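Local coordinates for conserved hypothetical protein (Agrobacterium tumefaciens, PDB 2FEX), which is of unknown function but belongs to the DJ-1/PfpI superfamily, whose members include chaperones, deglycase-like enzymes and proteases, at residues A[67-72]-A[101-106]; A[114-119]-A[145-150]; A[121-126]-A[133-138]. All blocks are in the same frame, centred on the assembly; numbering follows the deposited sequence. Where two conformers were deposited one is given.

Contact 1: residues A[67-72]-A[101-106]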
loop_
_atom_site.group_PDB
_atom_site.type_symbol
_atom_site.label_atom_id
_atom_site.label_comp_id
_atom_site.label_asym_id
_atom_site.label_seq_id
_atom_site.Cartn_x
_atom_site.Cartn_y
_atom_site.Cartn_z
ATOM N N LEU A 67 12.736 5.032 -12.374
ATOM C CA LEU A 67 12.785 5.708 -11.068
ATOM C C LEU A 67 11.357 6.080 -10.703
ATOM O O LEU A 67 10.662 6.822 -11.423
ATOM C CB LEU A 67 13.608 6.978 -11.198
ATOM C CG LEU A 67 13.581 7.909 -10.001
ATOM C CD1 LEU A 67 14.294 7.171 -8.815
ATOM C CD2 LEU A 67 14.297 9.243 -10.337
ATOM N N VAL A 68 10.891 5.550 -9.580
ATOM C CA VAL A 68 9.476 5.721 -9.164
ATOM C C VAL A 68 9.485 6.434 -7.834
ATOM O O VAL A 68 10.160 5.983 -6.896
ATOM C CB VAL A 68 8.771 4.357 -9.014
ATOM C CG1 VAL A 68 7.365 4.534 -8.431
ATOM C CG2 VAL A 68 8.712 3.660 -10.388
ATOM N N ILE A 69 8.791 7.568 -7.781
ATOM C CA ILE A 69 8.831 8.437 -6.588
ATOM C C ILE A 69 7.424 8.521 -5.957
ATOM O O ILE A 69 6.540 9.191 -6.504
ATOM C CB ILE A 69 9.402 9.835 -6.926
ATOM C CG1 ILE A 69 10.677 9.722 -7.756
ATOM C CG2 ILE A 69 9.597 10.617 -5.631
ATOM C CD1 ILE A 69 11.160 11.112 -8.221
ATOM N N PRO A 70 7.190 7.826 -4.813
ATOM C CA PRO A 70 5.884 7.973 -4.149
ATOM C C PRO A 70 5.765 9.357 -3.470
ATOM O O PRO A 70 6.795 10.012 -3.110
ATOM C CB PRO A 70 5.881 6.900 -3.018
ATOM C CG PRO A 70 7.431 6.702 -2.741
ATOM C CD PRO A 70 8.097 6.872 -4.141
ATOM N N GLY A 71 4.535 9.800 -3.244
ATOM C CA GLY A 71 4.324 10.995 -2.452
ATOM C C GLY A 71 4.393 10.742 -0.965
ATOM O O GLY A 71 4.978 9.717 -0.521
ATOM N N GLY A 72 3.817 11.683 -0.186
ATOM C CA GLY A 72 3.975 11.581 1.267
ATOM C C GLY A 72 4.122 12.988 1.810
ATOM O O GLY A 72 3.880 13.958 1.054
ATOM N N CYS A 101 1.141 11.817 -6.645
ATOM C CA CYS A 101 0.670 12.652 -5.532
ATOM C C CYS A 101 1.640 13.866 -5.350
ATOM O O CYS A 101 2.003 14.546 -6.352
ATOM C CB CYS A 101 0.558 11.753 -4.256
ATOM S SG CYS A 101 -0.312 12.428 -2.811
ATOM N N ALA A 102 2.088 14.132 -4.109
ATOM C CA ALA A 102 3.000 15.298 -3.919
ATOM C C ALA A 102 4.268 15.155 -4.743
ATOM O O ALA A 102 4.896 16.176 -5.158
ATOM C CB ALA A 102 3.336 15.518 -2.416
ATOM N N ALA A 103 4.665 13.896 -5.000
ATOM C CA ALA A 103 5.877 13.688 -5.826
ATOM C C ALA A 103 5.668 14.088 -7.286
ATOM O O ALA A 103 6.639 14.407 -7.978
ATOM C CB ALA A 103 6.390 12.215 -5.696
ATOM N N ALA A 104 4.429 14.014 -7.763
ATOM C CA ALA A 104 4.172 14.503 -9.136
ATOM C C ALA A 104 4.423 16.000 -9.216
ATOM O O ALA A 104 5.007 16.464 -10.183
ATOM C CB ALA A 104 2.718 14.190 -9.595
ATOM N N SER A 105 4.003 16.760 -8.211
ATOM C CA SER A 105 4.257 18.216 -8.234
ATOM C C SER A 105 5.764 18.485 -8.052
ATOM O O SER A 105 6.301 19.389 -8.682
ATOM C CB SER A 105 3.433 18.891 -7.135
ATOM O OG SER A 105 2.024 18.736 -7.443
ATOM N N ALA A 106 6.426 17.691 -7.213
ATOM C CA ALA A 106 7.874 17.825 -7.117
ATOM C C ALA A 106 8.562 17.599 -8.472
ATOM O O ALA A 106 9.504 18.363 -8.818
ATOM C CB ALA A 106 8.421 16.875 -6.022
#
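Ala103 sets its methyl group into the bend where strand 66-69 runs out, covering the backbone of Ile69 and Pro70. Its CB lies 3.1 Å from Ile69 O and 3.4 Å from Pro70 O, so two successive carbonyl oxygens converge on one small carbon, and the first of these approaches is tight. The same methyl meets the branch methyl of Ile69, with CG2 to Ala103 CB at 3.6 Å. That encounter follows from the isoleucine rotamer, in which CG2 stands anti to the backbone N, on the side of the carbonyl carbon. No hydrogen bond joins the two segments; they meet through van der Waals contacts alone, those of Ala103 CB with Ile69 and Pro70 and those of Gly71 and Gly72 with the start of the helix. Gly71 comes nearest in backbone terms, its CA 4.6 Å from Ala103 CA and 3.9 Å from Ala103 N. Without a side chain, Gly71 also brings its CA within 4.2 Å of Cys101 CB. Cys101 occupies the N-cap of helix 102-109 and adopts strained backbone angles, phi 62° and psi -131°. With Gly99 and Ala103 it fits the nucleophile elbow of the DJ-1/PfpI family, a sharp strand-to-helix turn that presents a cysteine; a reactive role here is consistent with the family but is inferred. One residue on from Gly71, Gly72 O meets the methyl of Ala102 at 3.8 Å. Gly72 has phi 143°, a conformation suited to glycine. Farther out, Glu16 accepts a hydrogen bond from Gly71 N through OE1, and its side chain touches Cys101, while Trp75 of helix 74-77 covers Ala102, Ala103 and Ala106.

Contact 2: residues A[114-119]-A[145-150]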
loop_
_atom_site.group_PDB
_atom_site.type_symbol
_atom_site.label_atom_id
_atom_site.label_comp_id
_atom_site.label_asym_id
_atom_site.label_seq_id
_atom_site.Cartn_x
_atom_site.Cartn_y
_atom_site.Cartn_z
ATOM N N ASN A 114 7.356 19.994 -18.319
ATOM C CA ASN A 114 7.086 21.185 -19.170
ATOM C C ASN A 114 6.574 20.855 -20.582
ATOM O O ASN A 114 5.836 21.658 -21.180
ATOM C CB ASN A 114 8.333 22.048 -19.300
ATOM C CG ASN A 114 8.711 22.782 -17.998
ATOM O OD1 ASN A 114 8.023 22.687 -16.964
ATOM N ND2 ASN A 114 9.877 23.494 -18.040
ATOM N N ASP A 115 7.023 19.704 -21.096
ATOM C CA ASP A 115 6.967 19.273 -22.472
ATOM C C ASP A 115 6.181 17.961 -22.690
ATOM O O ASP A 115 6.222 17.406 -23.783
ATOM C CB ASP A 115 8.429 19.035 -22.912
ATOM C CG ASP A 115 9.175 17.971 -22.028
ATOM O OD1 ASP A 115 8.963 17.820 -20.759
ATOM O OD2 ASP A 115 10.025 17.265 -22.632
ATOM N N VAL A 116 5.571 17.419 -21.637
ATOM C CA VAL A 116 4.859 16.148 -21.739
ATOM C C VAL A 116 3.495 16.248 -21.111
ATOM O O VAL A 116 3.296 17.014 -20.153
ATOM C CB VAL A 116 5.629 14.978 -21.070
ATOM C CG1 VAL A 116 6.940 14.723 -21.862
ATOM C CG2 VAL A 116 5.907 15.272 -19.580
ATOM N N ALA A 117 2.576 15.427 -21.611
ATOM C CA ALA A 117 1.253 15.312 -20.999
ATOM C C ALA A 117 1.456 14.704 -19.603
ATOM O O ALA A 117 2.330 13.838 -19.413
ATOM C CB ALA A 117 0.328 14.441 -21.857
ATOM N N HIS A 118 0.671 15.181 -18.632
ATOM C CA HIS A 118 0.847 14.725 -17.226
ATOM C C HIS A 118 -0.401 15.087 -16.421
ATOM O O HIS A 118 -1.299 15.767 -16.919
ATOM C CB HIS A 118 2.048 15.423 -16.601
ATOM C CG HIS A 118 1.917 16.927 -16.592
ATOM N ND1 HIS A 118 2.367 17.732 -17.623
ATOM C CD2 HIS A 118 1.323 17.749 -15.697
ATOM C CE1 HIS A 118 2.025 18.991 -17.378
ATOM N NE2 HIS A 118 1.377 19.028 -16.218
ATOM N N THR A 119 -0.452 14.600 -15.179
ATOM C CA THR A 119 -1.501 14.992 -14.272
ATOM C C THR A 119 -0.858 15.088 -12.868
ATOM O O THR A 119 0.388 15.167 -12.735
ATOM C CB THR A 119 -2.702 14.019 -14.319
ATOM O OG1 THR A 119 -3.834 14.560 -13.600
ATOM C CG2 THR A 119 -2.305 12.606 -13.781
ATOM N N VAL A 145 -1.317 9.401 -16.060
ATOM C CA VAL A 145 -0.941 9.772 -17.418
ATOM C C VAL A 145 0.495 9.309 -17.700
ATOM O O VAL A 145 1.384 9.345 -16.811
ATOM C CB VAL A 145 -1.051 11.270 -17.572
ATOM C CG1 VAL A 145 -0.437 11.781 -18.941
ATOM C CG2 VAL A 145 -2.489 11.721 -17.458
ATOM N N SER A 146 0.692 8.813 -18.918
ATOM C CA SER A 146 2.034 8.440 -19.385
ATOM C C SER A 146 2.334 9.124 -20.717
ATOM O O SER A 146 1.587 8.928 -21.717
ATOM C CB SER A 146 2.117 6.932 -19.566
ATOM O OG SER A 146 3.434 6.583 -19.959
ATOM N N ASP A 147 3.438 9.846 -20.767
ATOM C CA ASP A 147 3.840 10.513 -22.007
ATOM C C ASP A 147 5.335 10.849 -21.938
ATOM O O ASP A 147 5.846 11.301 -20.902
ATOM C CB ASP A 147 3.051 11.808 -22.192
ATOM C CG ASP A 147 3.235 12.417 -23.583
ATOM O OD1 ASP A 147 3.256 11.649 -24.592
ATOM O OD2 ASP A 147 3.387 13.641 -23.680
ATOM N N GLY A 148 6.039 10.651 -23.050
ATOM C CA GLY A 148 7.435 11.057 -23.144
ATOM C C GLY A 148 8.362 10.441 -22.107
ATOM O O GLY A 148 9.385 11.042 -21.782
ATOM N N GLY A 149 8.014 9.248 -21.623
ATOM C CA GLY A 149 8.824 8.556 -20.581
ATOM C C GLY A 149 8.611 9.087 -19.185
ATOM O O GLY A 149 9.430 8.851 -18.288
ATOM N N VAL A 150 7.509 9.810 -18.972
ATOM C CA VAL A 150 7.182 10.308 -17.647
ATOM C C VAL A 150 5.762 9.853 -17.311
ATOM O O VAL A 150 4.804 10.072 -18.070
ATOM C CB VAL A 150 7.231 11.881 -17.645
ATOM C CG1 VAL A 150 6.746 12.464 -16.282
ATOM C CG2 VAL A 150 8.662 12.368 -17.970
HETATM O O HOH W 1 3.083 12.226 -17.209
#
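Ala117 N donates to the carboxylate of Asp147 across the contact, reaching OD2 at 2.9 Å with an N-H...O angle of 168°. The oxygen is approached on its anti side, 16° out of the carboxylate plane. In Asp147, chi1 (-169°) sets CG anti to the backbone N, beside the carbonyl carbon, where CG lies 3.7 Å from Ala117 N. Around this bond, Val116 crosses Val150 at about a right angle, CG2 to Val150 CB 4.1 Å, and its CG1 lies 3.9 Å from Gly148 CA, against the bare backbone of the turn. Val145 packs farther along: its CG1 lies 3.5 Å from Ala117 O, and its CG2 meets Thr119 CG2 at 3.8 Å. A water hydrogen-bonded to Ala117 O (2.8 Å) and to Val150 O bridges the two backbones. Asp147 to Val150 form a type I' turn that closes the hairpin of strands 145-147 and 150-153, at the edge of the central sheet; the 114-119 loop runs alongside strand 145-147, on the side to which Val145 and Asp147 point, with Val116 near the turn. The His118 CB points away from 145-150, its side chain touches Thr152, and ND1 donates to Val116 O at 2.8 Å, with the oxygen near the ring plane. Its NE2 is hydrogen-bonded to Tyr132 OH, so both ring nitrogens are engaged. Thr119 OG1 bonds to Arg139 O, and Arg91 of helix 84-92 binds Gly148 O.

Contact 3: residues A[121-126]-A[133-138]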
loop_
_atom_site.group_PDB
_atom_site.type_symbol
_atom_site.label_atom_id
_atom_site.label_comp_id
_atom_site.label_asym_id
_atom_site.label_seq_id
_atom_site.Cartn_x
_atom_site.Cartn_y
_atom_site.Cartn_z
ATOM N N ASN A 121 -2.207 15.870 -8.339
ATOM C CA ASN A 121 -3.362 15.979 -7.431
ATOM C C ASN A 121 -4.298 17.094 -7.858
ATOM O O ASN A 121 -5.531 16.982 -7.647
ATOM C CB ASN A 121 -2.875 16.252 -6.014
ATOM C CG ASN A 121 -2.287 15.020 -5.375
ATOM O OD1 ASN A 121 -2.624 13.887 -5.760
ATOM N ND2 ASN A 121 -1.373 15.235 -4.394
ATOM N N ALA A 122 -3.710 18.148 -8.423
ATOM C CA ALA A 122 -4.443 19.302 -8.971
ATOM C C ALA A 122 -3.464 20.165 -9.766
ATOM O O ALA A 122 -2.239 20.165 -9.459
ATOM C CB ALA A 122 -4.987 20.148 -7.809
ATOM N N LEU A 123 -3.994 20.928 -10.723
ATOM C CA LEU A 123 -3.109 21.824 -11.483
ATOM C C LEU A 123 -2.429 22.811 -10.495
ATOM O O LEU A 123 -1.238 23.120 -10.624
ATOM C CB LEU A 123 -3.899 22.615 -12.537
ATOM C CG LEU A 123 -3.132 23.692 -13.318
ATOM C CD1 LEU A 123 -1.900 23.187 -13.988
ATOM C CD2 LEU A 123 -4.116 24.280 -14.336
ATOM N N ALA A 124 -3.196 23.275 -9.495
ATOM C CA ALA A 124 -2.652 24.296 -8.549
ATOM C C ALA A 124 -1.480 23.721 -7.712
ATOM O O ALA A 124 -0.541 24.463 -7.328
ATOM C CB ALA A 124 -3.742 24.791 -7.630
ATOM N N SER A 125 -1.524 22.411 -7.433
ATOM C CA SER A 125 -0.410 21.708 -6.771
ATOM C C SER A 125 0.875 21.816 -7.589
ATOM O O SER A 125 1.946 22.084 -7.026
ATOM C CB SER A 125 -0.758 20.246 -6.475
ATOM O OG SER A 125 -1.904 20.166 -5.647
ATOM N N HIS A 126 0.769 21.652 -8.915
ATOM C CA HIS A 126 1.959 21.798 -9.763
ATOM C C HIS A 126 2.430 23.255 -9.826
ATOM O O HIS A 126 3.621 23.552 -9.800
ATOM C CB HIS A 126 1.666 21.262 -11.181
ATOM C CG HIS A 126 1.628 19.744 -11.252
ATOM N ND1 HIS A 126 1.609 18.932 -10.134
ATOM C CD2 HIS A 126 1.561 18.911 -12.325
ATOM C CE1 HIS A 126 1.580 17.656 -10.511
ATOM N NE2 HIS A 126 1.513 17.616 -11.841
ATOM N N ARG A 133 6.393 24.739 -15.858
ATOM C CA ARG A 133 5.905 25.500 -17.015
ATOM C C ARG A 133 5.045 24.632 -17.935
ATOM O O ARG A 133 4.837 24.976 -19.132
ATOM C CB ARG A 133 7.101 26.130 -17.771
ATOM C CG ARG A 133 8.050 26.998 -16.887
ATOM C CD ARG A 133 7.285 28.191 -16.303
ATOM N NE ARG A 133 6.711 28.986 -17.394
ATOM C CZ ARG A 133 5.606 29.739 -17.327
ATOM N NH1 ARG A 133 4.900 29.846 -16.199
ATOM N NH2 ARG A 133 5.215 30.406 -18.409
ATOM N N GLY A 134 4.496 23.550 -17.379
ATOM C CA GLY A 134 3.730 22.560 -18.164
ATOM C C GLY A 134 2.199 22.723 -18.176
ATOM O O GLY A 134 1.492 21.806 -18.611
ATOM N N GLU A 135 1.668 23.854 -17.694
ATOM C CA GLU A 135 0.211 23.985 -17.542
ATOM C C GLU A 135 -0.575 23.581 -18.798
ATOM O O GLU A 135 -1.630 22.970 -18.689
ATOM C CB GLU A 135 -0.168 25.426 -17.118
ATOM C CG GLU A 135 -1.652 25.615 -16.951
ATOM C CD GLU A 135 -2.050 26.993 -16.375
ATOM O OE1 GLU A 135 -1.158 27.718 -15.848
ATOM O OE2 GLU A 135 -3.279 27.296 -16.451
ATOM N N ALA A 136 -0.068 23.916 -19.995
ATOM C CA ALA A 136 -0.789 23.600 -21.257
ATOM C C ALA A 136 -1.028 22.109 -21.456
ATOM O O ALA A 136 -1.983 21.705 -22.149
ATOM C CB ALA A 136 -0.058 24.213 -22.486
ATOM N N HIS A 137 -0.207 21.292 -20.789
ATOM C CA HIS A 137 -0.237 19.827 -20.968
ATOM C C HIS A 137 -0.879 19.083 -19.826
ATOM O O HIS A 137 -0.952 17.853 -19.883
ATOM C CB HIS A 137 1.190 19.292 -21.148
ATOM C CG HIS A 137 1.843 19.889 -22.342
ATOM N ND1 HIS A 137 2.956 20.678 -22.265
ATOM C CD2 HIS A 137 1.469 19.874 -23.640
ATOM C CE1 HIS A 137 3.273 21.106 -23.476
ATOM N NE2 HIS A 137 2.384 20.633 -24.328
ATOM N N TYR A 138 -1.315 19.821 -18.802
ATOM C CA TYR A 138 -1.945 19.189 -17.624
ATOM C C TYR A 138 -3.315 18.593 -18.030
ATOM O O TYR A 138 -4.172 19.263 -18.664
ATOM C CB TYR A 138 -2.173 20.257 -16.522
ATOM C CG TYR A 138 -2.606 19.627 -15.221
ATOM C CD1 TYR A 138 -1.642 19.279 -14.249
ATOM C CD2 TYR A 138 -3.958 19.289 -14.996
ATOM C CE1 TYR A 138 -2.012 18.647 -13.055
ATOM C CE2 TYR A 138 -4.362 18.663 -13.760
ATOM C CZ TYR A 138 -3.363 18.334 -12.820
ATOM O OH TYR A 138 -3.696 17.694 -11.639
#
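Tyr138 lies with one ring face against the first turn of helix 123-127, and the apolar contacts centre on it. Leu123 CB sits 4.0 Å from the ring centroid, only 7° off the ring normal, a CH-pi contact over the face. Leu123 CA lies above the same ring toward its rim. In Tyr138, chi1 (-171°) puts CG anti to the backbone N, where Leu123 CD1 meets it at 3.8 Å. The other methyl, Leu123 CD2, meets the aliphatic and acidic parts of Glu135, 3.8 Å from both CG and OE2; these two side chains cross at about a right angle.

The aromatic pair is an offset edge-to-face arrangement: the edge of Tyr138 addresses a face of His126, with centroids 5.4 Å apart and planes at 80°. Tyr138 CE1 makes the approach, 3.7 Å from His126 CD2. Among the polar groups, Tyr138 OH comes 3.1 Å from Ala122 C, in the helix N-cap residue. The nearby amides of Ala122 and Leu123 are poorly angled for hydrogen bonding to it. The imidazole of His126 has its partners outside this contact, Ser105 OG at ND1 and Thr119 O at NE2, which should fix the ring's rotation. Glu135 OE1 forms a salt bridge with Lys127 NZ, joining the 133-138 segment to the end of helix 123-127.

The pair of segments forms a surface layer in which the loop leading to strand 145-147 folds back over helix 123-127, with helix 102-109 beneath on the Ser105 and Ala104 side.

In the fold
Contact 1 includes the start of helix 102-109, and contacts 2 and 3 touch that helix. Contact 1 comes first and is the most central, about 5 Å from the centre of the chain; the centres of contacts 2 and 3 each lie about 14 Å from its own. Contact 3 falls within the chain span that contact 2 brackets, their centres about 11 Å apart. Contacts 1 and 2 both reach the central sheet, through strand 66-69 and edge strand 145-147. His126 of contact 3 joins the other two, Asn114 OD1 and Arg133 N probably hydrogen-bond between contacts 2 and 3, and Asn121 packs on Cys101. The outer layer is thereby connected to the putative nucleophile elbow.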